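PDB 3K1T: glutamate--cysteine ligase GshA from Methylobacillus flagellatus KT, which probably works as a ligase joining glutamate to cysteine, the first step of glutathione synthesis. Local coordinates for residues L164-D167 with N168-S171; I184-I187 with L188-L191; N108-Y111 with L112-V115; I131-A135 with P136-A140. All coordinates share one frame; numbering follows the deposited sequence. Where two conformers were deposited one is given.

Interaction 1: residues L164-D167 with N168-S171; sequences LELD and NFDS
Glu-165 and Asp-170 meet with their carboxylates turned 62° apart, OE2 of Glu-165 lying 2.8 Å from OD2 of Asp-170 in one of two modelled conformers of Glu-165; a shared proton is possible but doubtful. Glu-165 gets there on a chain extended beyond CG, and its CG also lies against the same oxygen of Asp-170. The other oxygen, Asp-170 OD1, forms a salt bridge to Arg-163, which would be expected to offset some of the negative charge.

Leu-166 and Phe-169 point to the other side of the ribbon, CB to CB at 4.1 Å. The phenyl ring leads away from the 164-167 backbone, because Phe-169 holds CG anti to its backbone N (chi1 -174°), and Leu-166 CD1 lies obliquely beside it; both side chains pack on Arg-130 of strand 128-133. Their backbones pair through a nearly straight bond from Leu-166 N to Phe-169 O, 3.0 Å long, and a weak return bond from Phe-169 N to Leu-166 O. Further from the turn, one water bridges Leu-164 O and Ser-171 N. Asp-167 and Asn-168 occupy the corner of a type II turn, which makes this a two-residue beta hairpin, joining strand 163-166 to the short strand 169-170 in the mixed sheet.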
loop_
_atom_site.group_PDB
_atom_site.type_symbol
_atom_site.label_atom_id
_atom_site.label_comp_id
_atom_site.label_asym_id
_atom_site.label_seq_id
_atom_site.Cartn_x
_atom_site.Cartn_y
_atom_site.Cartn_z
ATOM N N LEU A 164 -17.750 -17.465 -18.407
ATOM C CA LEU A 164 -17.119 -18.624 -17.785
ATOM C C LEU A 164 -17.650 -18.793 -16.370
ATOM O O LEU A 164 -17.723 -17.818 -15.630
ATOM C CB LEU A 164 -15.611 -18.469 -17.740
ATOM C CG LEU A 164 -14.903 -18.331 -19.073
ATOM C CD1 LEU A 164 -13.359 -18.402 -18.795
ATOM C CD2 LEU A 164 -15.373 -19.417 -20.114
ATOM N N GLU A 165 -18.002 -20.023 -16.006
ATOM C CA GLU A 165 -18.527 -20.326 -14.686
ATOM C C GLU A 165 -17.873 -21.587 -14.093
ATOM O O GLU A 165 -17.273 -22.418 -14.830
ATOM C CB GLU A 165 -20.056 -20.472 -14.773
ATOM C CG GLU A 165 -20.800 -19.096 -14.778
ATOM C CD GLU A 165 -22.127 -19.147 -15.489
ATOM O OE1 GLU A 165 -22.601 -20.283 -15.746
ATOM O OE2 GLU A 165 -22.691 -18.064 -15.805
ATOM N N LEU A 166 -17.981 -21.703 -12.776
ATOM C CA LEU A 166 -17.674 -22.938 -12.026
ATOM C C LEU A 166 -18.928 -23.241 -11.208
ATOM O O LEU A 166 -19.902 -22.489 -11.267
ATOM C CB LEU A 166 -16.455 -22.750 -11.100
ATOM C CG LEU A 166 -15.155 -22.318 -11.749
ATOM C CD1 LEU A 166 -14.064 -22.032 -10.654
ATOM C CD2 LEU A 166 -14.690 -23.347 -12.787
ATOM N N ASP A 167 -18.892 -24.320 -10.431
ATOM C CA ASP A 167 -20.047 -24.758 -9.618
ATOM C C ASP A 167 -20.496 -23.636 -8.711
ATOM O O ASP A 167 -19.730 -23.187 -7.857
ATOM C CB ASP A 167 -19.633 -25.970 -8.765
ATOM C CG ASP A 167 -20.756 -26.466 -7.845
ATOM O OD1 ASP A 167 -21.821 -26.784 -8.404
ATOM O OD2 ASP A 167 -20.563 -26.533 -6.585
ATOM N N ASN A 168 -21.715 -23.147 -8.913
ATOM C CA ASN A 168 -22.237 -22.069 -8.093
ATOM C C ASN A 168 -21.266 -20.875 -7.978
ATOM O O ASN A 168 -21.056 -20.318 -6.890
ATOM C CB ASN A 168 -22.585 -22.645 -6.697
ATOM C CG ASN A 168 -23.481 -21.715 -5.872
ATOM O OD1 ASN A 168 -24.213 -20.887 -6.430
ATOM N ND2 ASN A 168 -23.408 -21.833 -4.535
ATOM N N PHE A 169 -20.657 -20.469 -9.099
ATOM C CA PHE A 169 -19.645 -19.411 -9.060
ATOM C C PHE A 169 -19.595 -18.689 -10.395
ATOM O O PHE A 169 -19.111 -19.235 -11.398
ATOM C CB PHE A 169 -18.260 -19.970 -8.760
ATOM C CG PHE A 169 -17.200 -18.899 -8.558
ATOM C CD1 PHE A 169 -17.091 -18.242 -7.336
ATOM C CD2 PHE A 169 -16.318 -18.578 -9.572
ATOM C CE1 PHE A 169 -16.106 -17.281 -7.116
ATOM C CE2 PHE A 169 -15.324 -17.609 -9.369
ATOM C CZ PHE A 169 -15.220 -16.963 -8.143
ATOM N N ASP A 170 -20.097 -17.472 -10.402
ATOM C CA ASP A 170 -20.034 -16.670 -11.614
ATOM C C ASP A 170 -19.295 -15.393 -11.319
ATOM O O ASP A 170 -19.819 -14.533 -10.625
ATOM C CB ASP A 170 -21.410 -16.338 -12.173
ATOM C CG ASP A 170 -21.289 -15.477 -13.442
ATOM O OD1 ASP A 170 -21.053 -14.262 -13.348
ATOM O OD2 ASP A 170 -21.351 -16.015 -14.535
ATOM N N SER A 171 -18.077 -15.255 -11.854
ATOM C CA SER A 171 -17.279 -14.103 -11.511
ATOM C C SER A 171 -17.542 -12.945 -12.382
ATOM O O SER A 171 -17.978 -13.029 -13.539
ATOM C CB SER A 171 -15.773 -14.397 -11.546
ATOM O OG SER A 171 -15.357 -14.717 -12.859
HETATM O O HOH W 1 -16.618 -17.214 -13.173
#

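Interaction 2: residues I184-I187 with L188-L191; sequences IPDI and LQGL. With SO4 (sulfate ion), chain E.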
loop_
_atom_site.group_PDB
_atom_site.type_symbol
_atom_site.label_atom_id
_atom_site.label_comp_id
_atom_site.label_asym_id
_atom_site.label_seq_id
_atom_site.Cartn_x
_atom_site.Cartn_y
_atom_site.Cartn_z
ATOM N N ILE A 184 -4.692 -17.304 -27.724
ATOM C CA ILE A 184 -5.891 -17.220 -26.907
ATOM C C ILE A 184 -6.904 -18.284 -27.374
ATOM O O ILE A 184 -7.367 -18.256 -28.514
ATOM C CB ILE A 184 -6.548 -15.833 -26.956
ATOM C CG1 ILE A 184 -5.555 -14.731 -26.517
ATOM C CG2 ILE A 184 -7.786 -15.793 -26.035
ATOM C CD1 ILE A 184 -6.191 -13.326 -26.609
ATOM N N PRO A 185 -7.249 -19.241 -26.502
ATOM C CA PRO A 185 -8.210 -20.283 -26.893
ATOM C C PRO A 185 -9.543 -19.687 -27.216
ATOM O O PRO A 185 -9.968 -18.720 -26.579
ATOM C CB PRO A 185 -8.338 -21.167 -25.631
ATOM C CG PRO A 185 -7.289 -20.722 -24.721
ATOM C CD PRO A 185 -6.755 -19.416 -25.129
ATOM N N ASP A 186 -10.253 -20.289 -28.159
ATOM C CA ASP A 186 -11.578 -19.809 -28.535
ATOM C C ASP A 186 -12.571 -19.703 -27.352
ATOM O O ASP A 186 -13.369 -18.760 -27.303
ATOM C CB ASP A 186 -12.140 -20.662 -29.699
ATOM C CG ASP A 186 -13.219 -19.928 -30.511
ATOM O OD1 ASP A 186 -13.168 -18.677 -30.578
ATOM O OD2 ASP A 186 -14.122 -20.609 -31.062
ATOM N N ILE A 187 -12.462 -20.601 -26.373
ATOM C CA ILE A 187 -13.313 -20.563 -25.180
ATOM C C ILE A 187 -13.155 -19.263 -24.355
ATOM O O ILE A 187 -14.079 -18.878 -23.620
ATOM C CB ILE A 187 -13.118 -21.835 -24.289
ATOM C CG1 ILE A 187 -14.301 -22.005 -23.298
ATOM C CG2 ILE A 187 -11.761 -21.828 -23.537
ATOM C CD1 ILE A 187 -14.279 -23.368 -22.539
ATOM N N LEU A 188 -12.031 -18.581 -24.504
ATOM C CA LEU A 188 -11.808 -17.299 -23.822
ATOM C C LEU A 188 -12.140 -16.067 -24.680
ATOM O O LEU A 188 -11.932 -14.929 -24.211
ATOM C CB LEU A 188 -10.355 -17.188 -23.324
ATOM C CG LEU A 188 -9.864 -18.215 -22.306
ATOM C CD1 LEU A 188 -8.447 -17.875 -21.720
ATOM C CD2 LEU A 188 -10.881 -18.458 -21.222
ATOM N N GLN A 189 -12.655 -16.273 -25.899
ATOM C CA GLN A 189 -12.951 -15.160 -26.804
ATOM C C GLN A 189 -14.440 -14.775 -26.807
ATOM O O GLN A 189 -15.329 -15.632 -26.745
ATOM C CB GLN A 189 -12.508 -15.504 -28.226
ATOM C CG GLN A 189 -11.000 -15.741 -28.340
ATOM C CD GLN A 189 -10.549 -16.050 -29.755
ATOM O OE1 GLN A 189 -11.128 -15.526 -30.714
ATOM N NE2 GLN A 189 -9.478 -16.869 -29.900
ATOM N N GLY A 190 -14.709 -13.479 -26.902
ATOM C CA GLY A 190 -16.074 -12.968 -26.985
ATOM C C GLY A 190 -16.866 -13.116 -25.700
ATOM O O GLY A 190 -18.092 -13.289 -25.737
ATOM N N LEU A 191 -16.183 -13.073 -24.549
ATOM C CA LEU A 191 -16.839 -13.197 -23.255
ATOM C C LEU A 191 -17.387 -11.855 -22.768
ATOM O O LEU A 191 -16.848 -10.781 -23.113
ATOM C CB LEU A 191 -15.879 -13.764 -22.205
ATOM C CG LEU A 191 -15.323 -15.188 -22.394
ATOM C CD1 LEU A 191 -14.142 -15.478 -21.351
ATOM C CD2 LEU A 191 -16.454 -16.201 -22.261
HETATM S S SO4 E . -12.715 -10.443 -26.851
HETATM O O1 SO4 E . -12.538 -10.046 -25.456
HETATM O O2 SO4 E . -11.789 -9.670 -27.688
HETATM O O3 SO4 E . -12.433 -11.859 -27.041
HETATM O O4 SO4 E . -14.074 -10.102 -27.241
#
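Gln-189 reaches back to Ile-184 and donates from NE2 to the backbone O of Ile-184 at 2.9 Å. The acceptor lies almost in the plane of the glutamine amide, but the nitrogen sits well above the carbonyl plane of Ile-184, and the bond is bent to 142° at the hydrogen. CG of Gln-189 stands anti to its carbonyl carbon (chi1 -62°), and the extended chain beyond it carries the amide back over the turn. The backbone N of Gln-189 donates to Asp-186 O at 2.9 Å, and Leu-188 N donates to Pro-185 O. These two successive i to i+3 bonds mark a single short turn of 3-10 helix in the loop between strands 173-177 and 194-196. Just past it, Gly-190 N gives a nearly straight bond of 2.8 Å to O3 of a sulfate ion, probably from the crystallisation liquor, which is also held by His-200 ND1.

The carboxylate of Asp-186 and the amide of Gln-189 are steeply inclined, 75° apart, and touch only loosely. On the apolar side, CG2 of Ile-184 rests on CB of Leu-188 at 4.0 Å, the two side chains crossing at about a right angle, and also meets CG of Gln-189. Pro-185 and Leu-188 lie alongside one another, CD against CD1. Outward from there, Leu-188 packs on Leu-180 and Leu-164, while CD2 of Leu-191 comes to 3.8 Å from Ile-187 O.

Interaction 3: residues N108-Y111 with L112-V115; sequences NTFY and LRNV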
loop_
_atom_site.group_PDB
_atom_site.type_symbol
_atom_site.label_atom_id
_atom_site.label_comp_id
_atom_site.label_asym_id
_atom_site.label_seq_id
_atom_site.Cartn_x
_atom_site.Cartn_y
_atom_site.Cartn_z
ATOM N N ASN A 108 4.252 -29.161 -11.658
ATOM C CA ASN A 108 5.305 -28.329 -11.076
ATOM C C ASN A 108 4.865 -27.843 -9.676
ATOM O O ASN A 108 3.978 -26.979 -9.555
ATOM C CB ASN A 108 5.637 -27.160 -11.999
ATOM C CG ASN A 108 6.807 -26.308 -11.490
ATOM O OD1 ASN A 108 7.054 -26.199 -10.285
ATOM N ND2 ASN A 108 7.540 -25.714 -12.418
ATOM N N THR A 109 5.503 -28.387 -8.641
ATOM C CA THR A 109 5.159 -28.097 -7.239
ATOM C C THR A 109 5.343 -26.615 -6.917
ATOM O O THR A 109 4.516 -26.035 -6.203
ATOM C CB THR A 109 5.992 -28.965 -6.246
ATOM O OG1 THR A 109 5.562 -30.320 -6.369
ATOM C CG2 THR A 109 5.792 -28.529 -4.778
ATOM N N PHE A 110 6.410 -26.013 -7.461
ATOM C CA PHE A 110 6.663 -24.602 -7.247
ATOM C C PHE A 110 5.599 -23.717 -7.888
ATOM O O PHE A 110 5.210 -22.716 -7.286
ATOM C CB PHE A 110 8.049 -24.194 -7.718
ATOM C CG PHE A 110 9.160 -24.934 -7.029
ATOM C CD1 PHE A 110 9.165 -25.085 -5.659
ATOM C CD2 PHE A 110 10.174 -25.499 -7.764
ATOM C CE1 PHE A 110 10.179 -25.771 -5.021
ATOM C CE2 PHE A 110 11.208 -26.205 -7.127
ATOM C CZ PHE A 110 11.202 -26.335 -5.757
ATOM N N TYR A 111 5.161 -24.072 -9.104
ATOM C CA TYR A 111 4.080 -23.350 -9.762
ATOM C C TYR A 111 2.771 -23.459 -8.927
ATOM O O TYR A 111 2.080 -22.470 -8.727
ATOM C CB TYR A 111 3.851 -23.773 -11.235
ATOM C CG TYR A 111 2.751 -22.904 -11.790
ATOM C CD1 TYR A 111 2.960 -21.533 -11.970
ATOM C CD2 TYR A 111 1.467 -23.403 -12.002
ATOM C CE1 TYR A 111 1.948 -20.696 -12.385
ATOM C CE2 TYR A 111 0.435 -22.566 -12.468
ATOM C CZ TYR A 111 0.683 -21.205 -12.632
ATOM O OH TYR A 111 -0.304 -20.320 -12.999
ATOM N N LEU A 112 2.461 -24.643 -8.414
ATOM C CA LEU A 112 1.287 -24.803 -7.541
ATOM C C LEU A 112 1.422 -23.984 -6.247
ATOM O O LEU A 112 0.447 -23.410 -5.771
ATOM C CB LEU A 112 1.029 -26.256 -7.226
ATOM C CG LEU A 112 0.753 -27.150 -8.454
ATOM C CD1 LEU A 112 0.615 -28.641 -8.002
ATOM C CD2 LEU A 112 -0.469 -26.660 -9.248
ATOM N N ARG A 113 2.614 -23.912 -5.685
ATOM C CA ARG A 113 2.840 -23.022 -4.542
ATOM C C ARG A 113 2.629 -21.553 -4.877
ATOM O O ARG A 113 2.085 -20.800 -4.046
ATOM C CB ARG A 113 4.246 -23.222 -3.950
ATOM C CG ARG A 113 4.414 -24.606 -3.354
ATOM C CD ARG A 113 5.831 -24.869 -2.935
ATOM N NE ARG A 113 5.896 -26.222 -2.392
ATOM C CZ ARG A 113 7.005 -26.851 -2.018
ATOM N NH1 ARG A 113 8.191 -26.249 -2.114
ATOM N NH2 ARG A 113 6.909 -28.092 -1.531
ATOM N N ASN A 114 3.046 -21.149 -6.077
ATOM C CA ASN A 114 2.720 -19.807 -6.567
ATOM C C ASN A 114 1.212 -19.567 -6.607
ATOM O O ASN A 114 0.721 -18.529 -6.165
ATOM C CB ASN A 114 3.303 -19.597 -7.952
ATOM C CG ASN A 114 2.685 -18.457 -8.685
ATOM O OD1 ASN A 114 2.949 -17.269 -8.365
ATOM N ND2 ASN A 114 1.835 -18.796 -9.700
ATOM N N VAL A 115 0.476 -20.516 -7.167
ATOM C CA VAL A 115 -0.980 -20.390 -7.209
ATOM C C VAL A 115 -1.595 -20.209 -5.848
ATOM O O VAL A 115 -2.431 -19.304 -5.678
ATOM C CB VAL A 115 -1.654 -21.529 -7.980
ATOM C CG1 VAL A 115 -3.231 -21.343 -7.946
ATOM C CG2 VAL A 115 -1.108 -21.509 -9.446
#
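Leu-112 bonds back to Asn-108 at the start of helix 109-124: its backbone N donates to Asn-108 O at 3.0 Å, and its CG rests against that oxygen. Asn-108 is the N-cap, and its OD1 takes the backbone N-H of Tyr-111 at 3.1 Å, with the donor well above the amide plane.

Arg-113 follows with an i to i+4 bond to Thr-109 O. Its chain runs extended from CG to NE and brings the guanidinium over the threonine methyl, Thr-109 CG2 lying over one face, 3.3 Å from NE. NH1 of the same group comes to the edge of the Phe-110 ring, 3.6 Å from CE1, with ring and guanidinium 71° apart, while NH2 bonds to Thr-146 O. With an alanine here, the methyl of Thr-109 and the edge of the Phe-110 ring would probably lose their cover, and the Thr-146 carbonyl this donor.

Asn-114 donates from its backbone to Phe-110 O. Its ND2 lies obliquely beside the Tyr-111 ring, 3.3 Å from CE1, and bonds to Asn-177, while OD1 accepts from Phe-69 N. Val-115 N donates to Tyr-111 O, and its CG2 packs on CE2 of that ring at 3.6 Å. Tyr-111 swings out with CG anti to the backbone N (chi1 -178°), and its OH bonds to both Asn-177 OD1 and Glu-103 N.

Asn-177 OD1 thus takes bonds from both Tyr-111 and Asn-114, tying the buried polar ends of the first two turns of the helix to strand 173-177, while the arginine side binds a loop.

Interaction 4: residues I131-A135 with P136-A140; sequences IGSIA and PEITA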
loop_
_atom_site.group_PDB
_atom_site.type_symbol
_atom_site.label_atom_id
_atom_site.label_comp_id
_atom_site.label_asym_id
_atom_site.label_seq_id
_atom_site.Cartn_x
_atom_site.Cartn_y
_atom_site.Cartn_z
ATOM N N ILE A 131 -10.201 -21.200 -8.661
ATOM C CA ILE A 131 -9.215 -21.488 -9.675
ATOM C C ILE A 131 -9.860 -22.294 -10.803
ATOM O O ILE A 131 -10.287 -23.431 -10.606
ATOM C CB ILE A 131 -8.034 -22.252 -9.101
ATOM C CG1 ILE A 131 -7.410 -21.472 -7.943
ATOM C CG2 ILE A 131 -6.980 -22.494 -10.179
ATOM C CD1 ILE A 131 -6.560 -22.311 -7.038
ATOM N N GLY A 132 -9.933 -21.680 -11.979
ATOM C CA GLY A 132 -10.553 -22.298 -13.154
ATOM C C GLY A 132 -9.502 -22.733 -14.154
ATOM O O GLY A 132 -8.826 -21.909 -14.774
ATOM N N SER A 133 -9.365 -24.038 -14.310
ATOM C CA SER A 133 -8.454 -24.608 -15.277
ATOM C C SER A 133 -9.008 -24.615 -16.703
ATOM O O SER A 133 -10.166 -24.970 -16.907
ATOM C CB SER A 133 -8.195 -26.079 -14.894
ATOM O OG SER A 133 -7.255 -26.669 -15.776
ATOM N N ILE A 134 -8.153 -24.319 -17.675
ATOM C CA ILE A 134 -8.456 -24.549 -19.083
ATOM C C ILE A 134 -7.600 -25.689 -19.630
ATOM O O ILE A 134 -7.454 -25.832 -20.844
ATOM C CB ILE A 134 -8.281 -23.250 -19.931
ATOM C CG1 ILE A 134 -6.848 -22.712 -19.874
ATOM C CG2 ILE A 134 -9.300 -22.189 -19.470
ATOM C CD1 ILE A 134 -6.551 -21.492 -20.874
ATOM N N ALA A 135 -7.028 -26.503 -18.744
ATOM C CA ALA A 135 -6.218 -27.636 -19.158
ATOM C C ALA A 135 -7.186 -28.762 -19.543
ATOM O O ALA A 135 -8.088 -29.116 -18.782
ATOM C CB ALA A 135 -5.274 -28.092 -18.054
ATOM N N PRO A 136 -7.017 -29.313 -20.749
ATOM C CA PRO A 136 -7.997 -30.287 -21.269
ATOM C C PRO A 136 -8.086 -31.592 -20.447
ATOM O O PRO A 136 -9.120 -32.237 -20.442
ATOM C CB PRO A 136 -7.489 -30.550 -22.691
ATOM C CG PRO A 136 -6.019 -30.336 -22.617
ATOM C CD PRO A 136 -5.875 -29.139 -21.665
ATOM N N GLU A 137 -7.014 -31.937 -19.755
ATOM C CA GLU A 137 -6.984 -33.079 -18.847
ATOM C C GLU A 137 -7.669 -32.874 -17.480
ATOM O O GLU A 137 -7.887 -33.826 -16.754
ATOM C CB GLU A 137 -5.534 -33.526 -18.638
ATOM C CG GLU A 137 -4.684 -32.566 -17.823
ATOM C CD GLU A 137 -3.963 -31.481 -18.650
ATOM O OE1 GLU A 137 -4.318 -31.241 -19.845
ATOM O OE2 GLU A 137 -3.028 -30.853 -18.050
ATOM N N ILE A 138 -8.032 -31.652 -17.130
ATOM C CA ILE A 138 -8.818 -31.423 -15.911
ATOM C C ILE A 138 -10.278 -31.459 -16.328
ATOM O O ILE A 138 -10.773 -30.542 -16.954
ATOM C CB ILE A 138 -8.459 -30.081 -15.198
ATOM C CG1 ILE A 138 -6.978 -30.063 -14.743
ATOM C CG2 ILE A 138 -9.429 -29.789 -14.005
ATOM C CD1 ILE A 138 -6.611 -31.140 -13.680
ATOM N N THR A 139 -10.971 -32.534 -15.974
ATOM C CA THR A 139 -12.354 -32.721 -16.369
ATOM C C THR A 139 -13.310 -32.762 -15.167
ATOM O O THR A 139 -14.514 -32.859 -15.331
ATOM C CB THR A 139 -12.482 -33.999 -17.258
ATOM O OG1 THR A 139 -12.099 -35.147 -16.509
ATOM C CG2 THR A 139 -11.538 -33.914 -18.460
ATOM N N ALA A 140 -12.772 -32.640 -13.954
ATOM C CA ALA A 140 -13.581 -32.592 -12.743
ATOM C C ALA A 140 -12.774 -31.859 -11.664
ATOM O O ALA A 140 -11.568 -31.686 -11.818
ATOM C CB ALA A 140 -13.961 -34.039 -12.275
#
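Ser-133 and Ile-138 are brought together by their first torsions: OG of the serine lies anti to its backbone N (chi1 -177°), while CG1 of the isoleucine stands anti to its carbonyl carbon (chi1 -62°). Ser-133 OG therefore lies 3.6 Å from CG1 of Ile-138, and the serine CB meets the isoleucine's CG2 branch at 4.0 Å. The same hydroxyl oxygen accepts from Ala-135 N at 3.0 Å in a fairly straight bond, closing an ST turn at the end of strand 128-133.

A type I beta turn follows directly, running from Ala-135 to Ile-138, with Pro-136 and Glu-137 at its corners. Ile-138 N donates to Ala-135 O at 3.0 Å, from well above the carbonyl plane. Glu-137 folds its carboxylate back over the alanine methyl, with OE2 3.6 Å from Ala-135 CB. Ile-138 packs against Pro-156 of strand 151-160, whereas Ile-134, pointing away from the turn, packs on Val-157 of that strand.

With a valine in place of Ser-133, Ala-135 N would lose its hydroxyl acceptor and the strand end is likely to become freer to turn. Chemically, the two consecutive turns each use one backbone N-H, that of Ala-135 on a hydroxyl and that of Ile-138 on a carbonyl, so the chain reverses with both donors satisfied and the isoleucine folded in against the serine.

In the fold
Along the chain the order is interaction 3, interaction 4, interaction 1, interaction 2, and all belong to the region built round the mixed sheet. Helix 109-124 of interaction 3 and strand 128-133 of interaction 4 are parts of one beta-alpha-beta unit with strand 97-102, and meet through Val-115 and Ile-131. Interactions 1 and 4 share the sheet, their centres about 14 Å apart, with Leu-166 packed on Ile-131 and Gly-132. The loop of interaction 2 closes against both: Leu-164 lies on Leu-188 and Leu-191, and Ile-134 on Pro-185 and Leu-188. Interaction 3 touches neither 1 nor 2, whose centres are about 23 and 25 Å away. Apolar contacts thus knit the hairpin, strand end and loop together.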